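Local coordinates for mitogen-activated protein kinase, putative (Map kinase-like protein) (Leishmania major, PDB 3PG1) that probably acts as an ATP-dependent serine/threonine kinase of the MAP kinase family, transferring phosphate to target proteins, at residues R78-H88 / E331-F339; V250-F261 / M300-R308. One frame throughout, in Å; residues are numbered along the deposited sequence.

Interaction 1 of 2, residues R78-H88 / E331-F339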
loop_
_atom_site.group_PDB
_atom_site.type_symbol
_atom_site.label_atom_id
_atom_site.label_comp_id
_atom_site.label_asym_id
_atom_site.label_seq_id
_atom_site.Cartn_x
_atom_site.Cartn_y
_atom_site.Cartn_z
ATOM N N ARG A 78 8.968 -7.445 10.710
ATOM C CA ARG A 78 8.396 -7.753 9.396
ATOM C C ARG A 78 8.168 -6.479 8.561
ATOM O O ARG A 78 8.485 -6.467 7.372
ATOM C CB ARG A 78 7.109 -8.570 9.527
ATOM C CG ARG A 78 6.745 -9.236 8.191
ATOM C CD ARG A 78 5.562 -10.178 8.263
ATOM N NE ARG A 78 5.380 -10.880 6.987
ATOM C CZ ARG A 78 4.720 -10.387 5.941
ATOM N NH1 ARG A 78 4.158 -9.185 6.002
ATOM N NH2 ARG A 78 4.612 -11.098 4.825
ATOM N N GLU A 79 7.656 -5.399 9.188
ATOM C CA GLU A 79 7.433 -4.132 8.487
ATOM C C GLU A 79 8.770 -3.567 7.986
ATOM O O GLU A 79 8.862 -3.040 6.884
ATOM C CB GLU A 79 6.777 -3.105 9.428
ATOM C CG GLU A 79 5.360 -3.448 9.860
ATOM C CD GLU A 79 4.654 -2.386 10.685
ATOM O OE1 GLU A 79 5.223 -1.284 10.871
ATOM O OE2 GLU A 79 3.516 -2.652 11.132
ATOM N N ILE A 80 9.807 -3.691 8.813
ATOM C CA ILE A 80 11.154 -3.213 8.517
ATOM C C ILE A 80 11.828 -4.027 7.437
ATOM O O ILE A 80 12.413 -3.455 6.519
ATOM C CB ILE A 80 11.962 -3.087 9.856
ATOM C CG1 ILE A 80 11.854 -1.674 10.409
ATOM C CG2 ILE A 80 13.427 -3.557 9.782
ATOM C CD1 ILE A 80 10.462 -1.270 10.850
ATOM N N ARG A 81 11.778 -5.347 7.561
ATOM C CA ARG A 81 12.366 -6.258 6.575
ATOM C C ARG A 81 11.754 -6.028 5.184
ATOM O O ARG A 81 12.487 -6.020 4.202
ATOM C CB ARG A 81 12.195 -7.727 7.029
ATOM C CG ARG A 81 13.169 -8.113 8.185
ATOM C CD ARG A 81 13.732 -9.519 8.063
ATOM N NE ARG A 81 14.160 -9.779 6.689
ATOM C CZ ARG A 81 13.780 -10.824 5.967
ATOM N NH1 ARG A 81 13.032 -11.780 6.509
ATOM N NH2 ARG A 81 14.175 -10.943 4.709
ATOM N N LEU A 82 10.424 -5.791 5.115
ATOM C CA LEU A 82 9.713 -5.529 3.859
ATOM C C LEU A 82 10.138 -4.227 3.247
ATOM O O LEU A 82 10.369 -4.190 2.037
ATOM C CB LEU A 82 8.198 -5.544 4.069
ATOM C CG LEU A 82 7.542 -6.881 3.850
ATOM C CD1 LEU A 82 6.133 -6.883 4.368
ATOM C CD2 LEU A 82 7.595 -7.267 2.376
ATOM N N LEU A 83 10.309 -3.162 4.079
ATOM C CA LEU A 83 10.761 -1.841 3.599
ATOM C C LEU A 83 12.148 -1.918 3.020
ATOM O O LEU A 83 12.426 -1.334 1.975
ATOM C CB LEU A 83 10.760 -0.812 4.728
ATOM C CG LEU A 83 9.510 0.050 4.914
ATOM C CD1 LEU A 83 9.708 1.002 6.100
ATOM C CD2 LEU A 83 9.169 0.860 3.640
ATOM N N ASN A 84 13.001 -2.699 3.677
ATOM C CA ASN A 84 14.401 -2.882 3.332
ATOM C C ASN A 84 14.666 -3.877 2.218
ATOM O O ASN A 84 15.785 -3.937 1.707
ATOM C CB ASN A 84 15.173 -3.236 4.606
ATOM C CG ASN A 84 16.588 -2.743 4.627
ATOM O OD1 ASN A 84 16.934 -1.738 4.001
ATOM N ND2 ASN A 84 17.447 -3.474 5.317
ATOM N N HIS A 85 13.631 -4.635 1.809
ATOM C CA HIS A 85 13.716 -5.639 0.744
ATOM C C HIS A 85 13.760 -5.033 -0.674
ATOM O O HIS A 85 14.379 -5.601 -1.573
ATOM C CB HIS A 85 12.542 -6.624 0.879
ATOM C CG HIS A 85 12.643 -7.797 -0.043
ATOM N ND1 HIS A 85 13.530 -8.832 0.199
ATOM C CD2 HIS A 85 11.985 -8.050 -1.199
ATOM C CE1 HIS A 85 13.403 -9.656 -0.825
ATOM N NE2 HIS A 85 12.484 -9.233 -1.689
ATOM N N PHE A 86 13.071 -3.915 -0.887
ATOM C CA PHE A 86 12.984 -3.269 -2.222
ATOM C C PHE A 86 13.949 -2.100 -2.357
ATOM O O PHE A 86 14.213 -1.423 -1.381
ATOM C CB PHE A 86 11.549 -2.778 -2.473
ATOM C CG PHE A 86 10.586 -3.942 -2.465
ATOM C CD1 PHE A 86 10.428 -4.739 -3.594
ATOM C CD2 PHE A 86 9.918 -4.307 -1.295
ATOM C CE1 PHE A 86 9.603 -5.856 -3.564
ATOM C CE2 PHE A 86 9.094 -5.438 -1.266
ATOM C CZ PHE A 86 8.922 -6.189 -2.401
ATOM N N HIS A 87 14.408 -1.831 -3.587
ATOM C CA HIS A 87 15.276 -0.709 -3.941
ATOM C C HIS A 87 14.817 -0.323 -5.310
ATOM O O HIS A 87 15.470 -0.635 -6.310
ATOM C CB HIS A 87 16.758 -1.138 -3.947
ATOM C CG HIS A 87 17.192 -1.689 -2.627
ATOM N ND1 HIS A 87 17.161 -3.055 -2.373
ATOM C CD2 HIS A 87 17.549 -1.040 -1.494
ATOM C CE1 HIS A 87 17.538 -3.191 -1.112
ATOM N NE2 HIS A 87 17.796 -2.009 -0.547
ATOM N N HIS A 88 13.616 0.258 -5.368
ATOM C CA HIS A 88 13.001 0.582 -6.644
ATOM C C HIS A 88 12.352 1.964 -6.577
ATOM O O HIS A 88 11.753 2.278 -5.552
ATOM C CB HIS A 88 11.957 -0.511 -7.003
ATOM C CG HIS A 88 11.423 -0.397 -8.394
ATOM N ND1 HIS A 88 10.407 0.497 -8.705
ATOM C CD2 HIS A 88 11.751 -1.089 -9.499
ATOM C CE1 HIS A 88 10.165 0.341 -9.994
ATOM N NE2 HIS A 88 10.955 -0.594 -10.522
ATOM N N GLU A 331 13.877 -4.393 -14.553
ATOM C CA GLU A 331 14.891 -3.549 -13.867
ATOM C C GLU A 331 14.528 -3.225 -12.445
ATOM O O GLU A 331 13.383 -2.870 -12.179
ATOM C CB GLU A 331 15.165 -2.244 -14.641
ATOM C CG GLU A 331 16.121 -2.399 -15.797
ATOM C CD GLU A 331 17.504 -2.880 -15.399
ATOM O OE1 GLU A 331 17.849 -4.015 -15.779
ATOM O OE2 GLU A 331 18.218 -2.160 -14.665
ATOM N N GLY A 332 15.508 -3.344 -11.549
ATOM C CA GLY A 332 15.341 -3.036 -10.126
ATOM C C GLY A 332 14.435 -3.975 -9.359
ATOM O O GLY A 332 13.857 -3.607 -8.327
ATOM N N LEU A 333 14.230 -5.170 -9.882
ATOM C CA LEU A 333 13.371 -6.111 -9.143
ATOM C C LEU A 333 14.154 -6.664 -7.974
ATOM O O LEU A 333 15.361 -6.764 -8.047
ATOM C CB LEU A 333 12.957 -7.298 -10.024
ATOM C CG LEU A 333 12.023 -7.015 -11.191
ATOM C CD1 LEU A 333 11.652 -8.316 -11.900
ATOM C CD2 LEU A 333 10.765 -6.312 -10.739
ATOM N N SER A 334 13.452 -7.085 -6.945
ATOM C CA SER A 334 14.001 -7.790 -5.807
ATOM C C SER A 334 13.590 -9.261 -5.966
ATOM O O SER A 334 12.568 -9.581 -6.600
ATOM C CB SER A 334 13.356 -7.276 -4.522
ATOM O OG SER A 334 14.001 -6.069 -4.165
ATOM N N GLU A 335 14.370 -10.133 -5.336
ATOM C CA GLU A 335 14.124 -11.580 -5.256
ATOM C C GLU A 335 12.908 -11.807 -4.352
ATOM O O GLU A 335 12.440 -10.881 -3.695
ATOM C CB GLU A 335 15.355 -12.294 -4.642
ATOM C CG GLU A 335 16.669 -12.114 -5.389
ATOM C CD GLU A 335 17.932 -12.585 -4.686
ATOM O OE1 GLU A 335 17.964 -12.589 -3.434
ATOM O OE2 GLU A 335 18.916 -12.896 -5.394
ATOM N N ARG A 336 12.393 -13.047 -4.291
ATOM C CA ARG A 336 11.280 -13.383 -3.433
ATOM C C ARG A 336 11.538 -13.044 -1.974
ATOM O O ARG A 336 12.601 -13.359 -1.437
ATOM C CB ARG A 336 10.888 -14.852 -3.683
ATOM C CG ARG A 336 9.788 -15.419 -2.803
ATOM C CD ARG A 336 9.343 -16.749 -3.358
ATOM N NE ARG A 336 8.536 -16.568 -4.574
ATOM C CZ ARG A 336 7.222 -16.350 -4.578
ATOM N NH1 ARG A 336 6.546 -16.288 -3.436
ATOM N NH2 ARG A 336 6.578 -16.176 -5.719
ATOM N N PHE A 337 10.580 -12.325 -1.351
ATOM C CA PHE A 337 10.663 -11.980 0.065
ATOM C C PHE A 337 10.318 -13.238 0.894
ATOM O O PHE A 337 9.375 -13.970 0.568
ATOM C CB PHE A 337 9.717 -10.807 0.423
ATOM C CG PHE A 337 9.711 -10.455 1.894
ATOM C CD1 PHE A 337 10.770 -9.749 2.464
ATOM C CD2 PHE A 337 8.659 -10.857 2.720
ATOM C CE1 PHE A 337 10.771 -9.439 3.824
ATOM C CE2 PHE A 337 8.655 -10.530 4.079
ATOM C CZ PHE A 337 9.726 -9.853 4.630
ATOM N N HIS A 338 11.129 -13.503 1.916
ATOM C CA HIS A 338 10.943 -14.618 2.845
ATOM C C HIS A 338 11.050 -14.076 4.257
ATOM O O HIS A 338 11.997 -13.350 4.574
ATOM C CB HIS A 338 11.999 -15.729 2.647
ATOM C CG HIS A 338 11.938 -16.425 1.320
ATOM N ND1 HIS A 338 12.931 -16.246 0.362
ATOM C CD2 HIS A 338 11.014 -17.289 0.834
ATOM C CE1 HIS A 338 12.572 -16.996 -0.672
ATOM N NE2 HIS A 338 11.419 -17.635 -0.440
ATOM N N PHE A 339 10.066 -14.375 5.081
ATOM C CA PHE A 339 10.103 -14.040 6.501
ATOM C C PHE A 339 9.848 -15.342 7.269
ATOM O O PHE A 339 8.838 -16.023 7.028
ATOM C CB PHE A 339 9.110 -12.929 6.889
ATOM C CG PHE A 339 9.290 -12.426 8.309
ATOM C CD1 PHE A 339 10.109 -11.336 8.579
ATOM C CD2 PHE A 339 8.657 -13.057 9.375
ATOM C CE1 PHE A 339 10.290 -10.879 9.893
ATOM C CE2 PHE A 339 8.838 -12.604 10.687
ATOM C CZ PHE A 339 9.651 -11.513 10.937
HETATM O O HOH W 1 13.764 -12.416 2.326
HETATM O O HOH W 2 13.486 -3.763 -5.579
HETATM O O HOH W 3 11.326 -1.520 -13.087
#
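Phe337 lays its ring face over Leu82, whose CD2 stands 3.7 Å from the ring centroid in a CH-pi contact, almost on the ring normal. A flat aromatic suits this place because its face, its edge and its CB can all be used at once: the face on Leu82, the other two on His85. The edge turns toward the face of His85 in an edge-to-face pair, with planes at 79°, while CB lies over the middle of the same imidazole. Phe337 CE1 reaches one face of the Arg81 guanidinium.

The polar groups are held by main-chain carbonyls. His85 CG lies anti to the backbone N (chi1 -172°), which sends the imidazole across to the 331-339 segment. There His85 NE2 donates to Glu335 O at 2.6 Å, nearly in the ring plane; the bond and the Phe337 edge and CB against its face together fix how the ring is turned. In return Ser334 OG donates to His85 O at 2.7 Å, and a serine is small enough to put its hydroxyl directly on this carbonyl. The same OG accepts from a water that accepts from His87 N and donates to Gly332 O. Bends at chi2 and chi3 of Arg81 bring NH1 to His338 O at 2.7 Å, in the carbonyl plane. Beyond it, Phe339 offers a ring face to the methylene CG of Arg78.

Helix 70-85, the C-helix of the kinase N-lobe, thus takes the extended C-terminal tail along one side. Arg81 also forms a salt bridge with Glu356 of helix 346-360, Phe86 rests on helix 133-152, and Ile80 packs on strand 108-114.

Interaction 2 of 2, residues V250-F261 / M300-R308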
loop_
_atom_site.group_PDB
_atom_site.type_symbol
_atom_site.label_atom_id
_atom_site.label_comp_id
_atom_site.label_asym_id
_atom_site.label_seq_id
_atom_site.Cartn_x
_atom_site.Cartn_y
_atom_site.Cartn_z
ATOM N N VAL A 250 -20.232 -4.280 -13.344
ATOM C CA VAL A 250 -19.622 -5.445 -13.989
ATOM C C VAL A 250 -20.578 -6.550 -14.499
ATOM O O VAL A 250 -20.190 -7.389 -15.292
ATOM C CB VAL A 250 -18.393 -6.000 -13.235
ATOM C CG1 VAL A 250 -17.390 -4.893 -12.882
ATOM C CG2 VAL A 250 -18.815 -6.784 -11.985
ATOM N N GLY A 251 -21.789 -6.552 -14.044
ATOM C CA GLY A 251 -22.726 -7.590 -14.438
ATOM C C GLY A 251 -22.672 -8.747 -13.468
ATOM O O GLY A 251 -21.667 -8.962 -12.777
ATOM N N THR A 252 -23.770 -9.472 -13.402
ATOM C CA THR A 252 -23.958 -10.597 -12.491
ATOM C C THR A 252 -22.921 -11.705 -12.761
ATOM O O THR A 252 -22.898 -12.244 -13.860
ATOM C CB THR A 252 -25.412 -11.086 -12.602
ATOM O OG1 THR A 252 -26.292 -10.009 -12.264
ATOM C CG2 THR A 252 -25.695 -12.297 -11.721
ATOM N N PRO A 253 -22.068 -12.068 -11.787
ATOM C CA PRO A 253 -21.127 -13.175 -12.022
ATOM C C PRO A 253 -21.840 -14.523 -11.945
ATOM O O PRO A 253 -22.910 -14.599 -11.343
ATOM C CB PRO A 253 -20.136 -13.029 -10.854
ATOM C CG PRO A 253 -20.975 -12.472 -9.751
ATOM C CD PRO A 253 -21.921 -11.518 -10.422
ATOM N N LYS A 254 -21.261 -15.589 -12.538
ATOM C CA LYS A 254 -21.861 -16.931 -12.450
ATOM C C LYS A 254 -21.804 -17.360 -10.987
ATOM O O LYS A 254 -20.787 -17.103 -10.320
ATOM C CB LYS A 254 -21.068 -17.932 -13.298
ATOM C CG LYS A 254 -21.610 -18.163 -14.705
ATOM C CD LYS A 254 -21.584 -19.657 -15.096
ATOM C CE LYS A 254 -20.204 -20.288 -15.179
ATOM N NZ LYS A 254 -20.269 -21.721 -15.577
ATOM N N ILE A 255 -22.880 -18.002 -10.469
ATOM C CA ILE A 255 -22.915 -18.456 -9.065
ATOM C C ILE A 255 -21.741 -19.400 -8.757
ATOM O O ILE A 255 -21.173 -19.336 -7.663
ATOM C CB ILE A 255 -24.299 -19.041 -8.605
ATOM C CG1 ILE A 255 -24.300 -19.526 -7.118
ATOM C CG2 ILE A 255 -24.773 -20.172 -9.518
ATOM C CD1 ILE A 255 -23.850 -18.437 -5.962
ATOM N N GLU A 256 -21.354 -20.226 -9.747
ATOM C CA GLU A 256 -20.229 -21.156 -9.609
ATOM C C GLU A 256 -18.945 -20.402 -9.329
ATOM O O GLU A 256 -18.159 -20.838 -8.482
ATOM C CB GLU A 256 -20.108 -22.078 -10.834
ATOM C CG GLU A 256 -21.314 -22.994 -11.015
ATOM C CD GLU A 256 -22.457 -22.488 -11.880
ATOM O OE1 GLU A 256 -23.373 -23.292 -12.174
ATOM O OE2 GLU A 256 -22.444 -21.295 -12.266
ATOM N N ASP A 257 -18.783 -19.203 -9.944
ATOM C CA ASP A 257 -17.610 -18.362 -9.697
ATOM C C ASP A 257 -17.667 -17.690 -8.328
ATOM O O ASP A 257 -16.644 -17.579 -7.670
ATOM C CB ASP A 257 -17.389 -17.350 -10.845
ATOM C CG ASP A 257 -17.019 -17.974 -12.198
ATOM O OD1 ASP A 257 -16.680 -19.184 -12.234
ATOM O OD2 ASP A 257 -17.031 -17.249 -13.204
ATOM N N VAL A 258 -18.847 -17.319 -7.847
ATOM C CA VAL A 258 -18.984 -16.722 -6.518
ATOM C C VAL A 258 -18.567 -17.730 -5.428
ATOM O O VAL A 258 -17.815 -17.380 -4.515
ATOM C CB VAL A 258 -20.401 -16.153 -6.302
ATOM C CG1 VAL A 258 -20.613 -15.646 -4.882
ATOM C CG2 VAL A 258 -20.702 -15.061 -7.310
ATOM N N VAL A 259 -19.033 -18.978 -5.534
ATOM C CA VAL A 259 -18.705 -19.982 -4.523
ATOM C C VAL A 259 -17.234 -20.283 -4.460
ATOM O O VAL A 259 -16.724 -20.450 -3.366
ATOM C CB VAL A 259 -19.646 -21.222 -4.401
ATOM C CG1 VAL A 259 -21.067 -20.927 -4.868
ATOM C CG2 VAL A 259 -19.071 -22.453 -5.076
ATOM N N MET A 260 -16.517 -20.226 -5.609
ATOM C CA MET A 260 -15.069 -20.418 -5.605
ATOM C C MET A 260 -14.260 -19.303 -4.892
ATOM O O MET A 260 -13.137 -19.566 -4.494
ATOM C CB MET A 260 -14.498 -20.498 -7.033
ATOM C CG MET A 260 -14.995 -21.657 -7.812
ATOM S SD MET A 260 -14.156 -21.647 -9.441
ATOM C CE MET A 260 -14.904 -22.965 -10.099
ATOM N N PHE A 261 -14.759 -18.073 -4.825
ATOM C CA PHE A 261 -13.932 -17.062 -4.174
ATOM C C PHE A 261 -14.643 -16.318 -3.032
ATOM O O PHE A 261 -14.497 -15.102 -2.881
ATOM C CB PHE A 261 -13.091 -16.208 -5.183
ATOM C CG PHE A 261 -13.877 -15.655 -6.341
ATOM C CD1 PHE A 261 -14.520 -14.424 -6.241
ATOM C CD2 PHE A 261 -14.031 -16.385 -7.512
ATOM C CE1 PHE A 261 -15.288 -13.931 -7.294
ATOM C CE2 PHE A 261 -14.828 -15.895 -8.552
ATOM C CZ PHE A 261 -15.477 -14.686 -8.424
ATOM N N MET A 300 -9.260 -4.859 -15.700
ATOM C CA MET A 300 -8.778 -4.817 -14.310
ATOM C C MET A 300 -9.941 -5.100 -13.371
ATOM O O MET A 300 -9.714 -5.537 -12.252
ATOM C CB MET A 300 -8.218 -3.425 -13.965
ATOM C CG MET A 300 -7.009 -3.071 -14.864
ATOM S SD MET A 300 -6.512 -1.318 -14.739
ATOM C CE MET A 300 -5.510 -1.398 -13.399
ATOM N N LEU A 301 -11.160 -4.723 -13.783
ATOM C CA LEU A 301 -12.319 -4.872 -12.879
ATOM C C LEU A 301 -13.151 -6.097 -13.212
ATOM O O LEU A 301 -14.386 -6.026 -13.212
ATOM C CB LEU A 301 -13.156 -3.572 -12.862
ATOM C CG LEU A 301 -12.419 -2.306 -12.299
ATOM C CD1 LEU A 301 -13.287 -1.083 -12.451
ATOM C CD2 LEU A 301 -11.992 -2.494 -10.836
ATOM N N GLU A 302 -12.472 -7.239 -13.477
ATOM C CA GLU A 302 -13.175 -8.507 -13.658
ATOM C C GLU A 302 -13.542 -8.978 -12.268
ATOM O O GLU A 302 -12.669 -9.044 -11.413
ATOM C CB GLU A 302 -12.290 -9.592 -14.332
ATOM C CG GLU A 302 -12.318 -9.465 -15.834
ATOM C CD GLU A 302 -13.581 -9.938 -16.532
ATOM O OE1 GLU A 302 -14.449 -10.579 -15.896
ATOM O OE2 GLU A 302 -13.664 -9.703 -17.754
ATOM N N PHE A 303 -14.807 -9.334 -12.062
ATOM C CA PHE A 303 -15.292 -9.789 -10.750
ATOM C C PHE A 303 -14.492 -11.017 -10.298
ATOM O O PHE A 303 -14.050 -11.109 -9.149
ATOM C CB PHE A 303 -16.787 -10.158 -10.869
ATOM C CG PHE A 303 -17.452 -10.430 -9.540
ATOM C CD1 PHE A 303 -18.143 -9.424 -8.872
ATOM C CD2 PHE A 303 -17.352 -11.683 -8.934
ATOM C CE1 PHE A 303 -18.766 -9.680 -7.637
ATOM C CE2 PHE A 303 -17.951 -11.931 -7.682
ATOM C CZ PHE A 303 -18.684 -10.937 -7.064
ATOM N N ASN A 304 -14.290 -11.950 -11.207
ATOM C CA ASN A 304 -13.578 -13.180 -10.873
ATOM C C ASN A 304 -12.063 -12.986 -11.101
ATOM O O ASN A 304 -11.664 -12.772 -12.250
ATOM C CB ASN A 304 -14.131 -14.340 -11.742
ATOM C CG ASN A 304 -13.442 -15.670 -11.536
ATOM O OD1 ASN A 304 -12.495 -15.761 -10.773
ATOM N ND2 ASN A 304 -13.952 -16.759 -12.149
ATOM N N PRO A 305 -11.198 -13.135 -10.047
ATOM C CA PRO A 305 -9.732 -12.985 -10.244
ATOM C C PRO A 305 -9.112 -13.949 -11.259
ATOM O O PRO A 305 -8.103 -13.599 -11.879
ATOM C CB PRO A 305 -9.161 -13.266 -8.841
ATOM C CG PRO A 305 -10.189 -14.049 -8.185
ATOM C CD PRO A 305 -11.490 -13.456 -8.635
ATOM N N GLN A 306 -9.727 -15.122 -11.486
ATOM C CA GLN A 306 -9.193 -16.076 -12.487
ATOM C C GLN A 306 -9.184 -15.447 -13.904
ATOM O O GLN A 306 -8.415 -15.912 -14.716
ATOM C CB GLN A 306 -10.074 -17.338 -12.564
ATOM C CG GLN A 306 -10.166 -18.020 -11.202
ATOM C CD GLN A 306 -11.131 -19.143 -11.131
ATOM O OE1 GLN A 306 -12.225 -19.123 -11.717
ATOM N NE2 GLN A 306 -10.771 -20.141 -10.343
ATOM N N ARG A 307 -10.039 -14.424 -14.192
ATOM C CA ARG A 307 -10.125 -13.772 -15.526
ATOM C C ARG A 307 -9.570 -12.357 -15.485
ATOM O O ARG A 307 -9.675 -11.649 -16.496
ATOM C CB ARG A 307 -11.628 -13.618 -15.962
ATOM C CG ARG A 307 -12.380 -14.872 -16.239
ATOM C CD ARG A 307 -13.843 -14.624 -16.630
ATOM N NE ARG A 307 -14.712 -15.463 -15.783
ATOM C CZ ARG A 307 -15.059 -16.716 -16.059
ATOM N NH1 ARG A 307 -14.711 -17.272 -17.212
ATOM N NH2 ARG A 307 -15.791 -17.409 -15.205
ATOM N N ARG A 308 -9.104 -11.907 -14.322
ATOM C CA ARG A 308 -8.589 -10.542 -14.095
ATOM C C ARG A 308 -7.178 -10.373 -14.689
ATOM O O ARG A 308 -6.291 -11.247 -14.549
ATOM C CB ARG A 308 -8.659 -10.160 -12.606
ATOM C CG ARG A 308 -8.555 -8.618 -12.357
ATOM C CD ARG A 308 -8.686 -8.286 -10.858
ATOM N NE ARG A 308 -9.956 -8.848 -10.331
ATOM C CZ ARG A 308 -10.119 -9.392 -9.121
ATOM N NH1 ARG A 308 -9.123 -9.383 -8.243
ATOM N NH2 ARG A 308 -11.301 -9.880 -8.758
#
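Phe303 carries Pro253 on one ring face, with Pro253 CG 3.7 Å from the centroid in a CH-pi contact. Phe303 CG is anti to the backbone N (chi1 -171°), a setting that swings the ring into the bend between helices 239-250 and 255-260, where Val250 CG2 meets its edge. Phe261, in the conformer described, has CG between its own N and carbonyl carbon (chi1 49°). That rotation brings its ring rim to rim with Phe303, the planes 53° apart, and leaves a face to Pro305 CD, 3.8 Å from the ring centroid. Proline suits both places because its compact, rigid ring presents C-H groups to an aromatic face.

Asn304 has an amide for two tasks: OD1 accepts from Gln306 N at 2.9 Å, making an Asx turn, and ND2 donates to Gln306 OE1 at 3.0 Å. Asp257 and Arg307 form a salt bridge beside it, but OD2 and NH2 are modelled so close that its fine geometry is doubtful. Arg308 grips Glu302 O side-on with NE and NH2 and pairs with Glu203. This Arg308-Glu203 salt bridge, between the APE motif and the Asn-Pro-x-x-Arg loop, is a hallmark of the protein kinase C-lobe; the start of the MAP kinase insert packs against that loop.

In the fold
Interaction 1 joins the C-helix of the N-lobe to the tail that follows the kinase core, whereas interaction 2 lies wholly in the C-lobe. Their centres are 31 Å apart and their nearest atoms about 16 Å, so they do not touch, although 250-261 and 300-308 are nested in the chain between 78-88 and 331-339. Each borders one end of the activation segment, whose residues 181-195 are not modelled. Near interaction 1, Asn179 of the DFG-equivalent motif bonds to Glu79 O. Glu79 makes a long, weak ion pair with Lys52; they are counterparts of the C-helix glutamate and strand lysine whose salt bridge characterises active kinases, the lysine serving the ATP phosphates. Interaction 2 lies by the APE end.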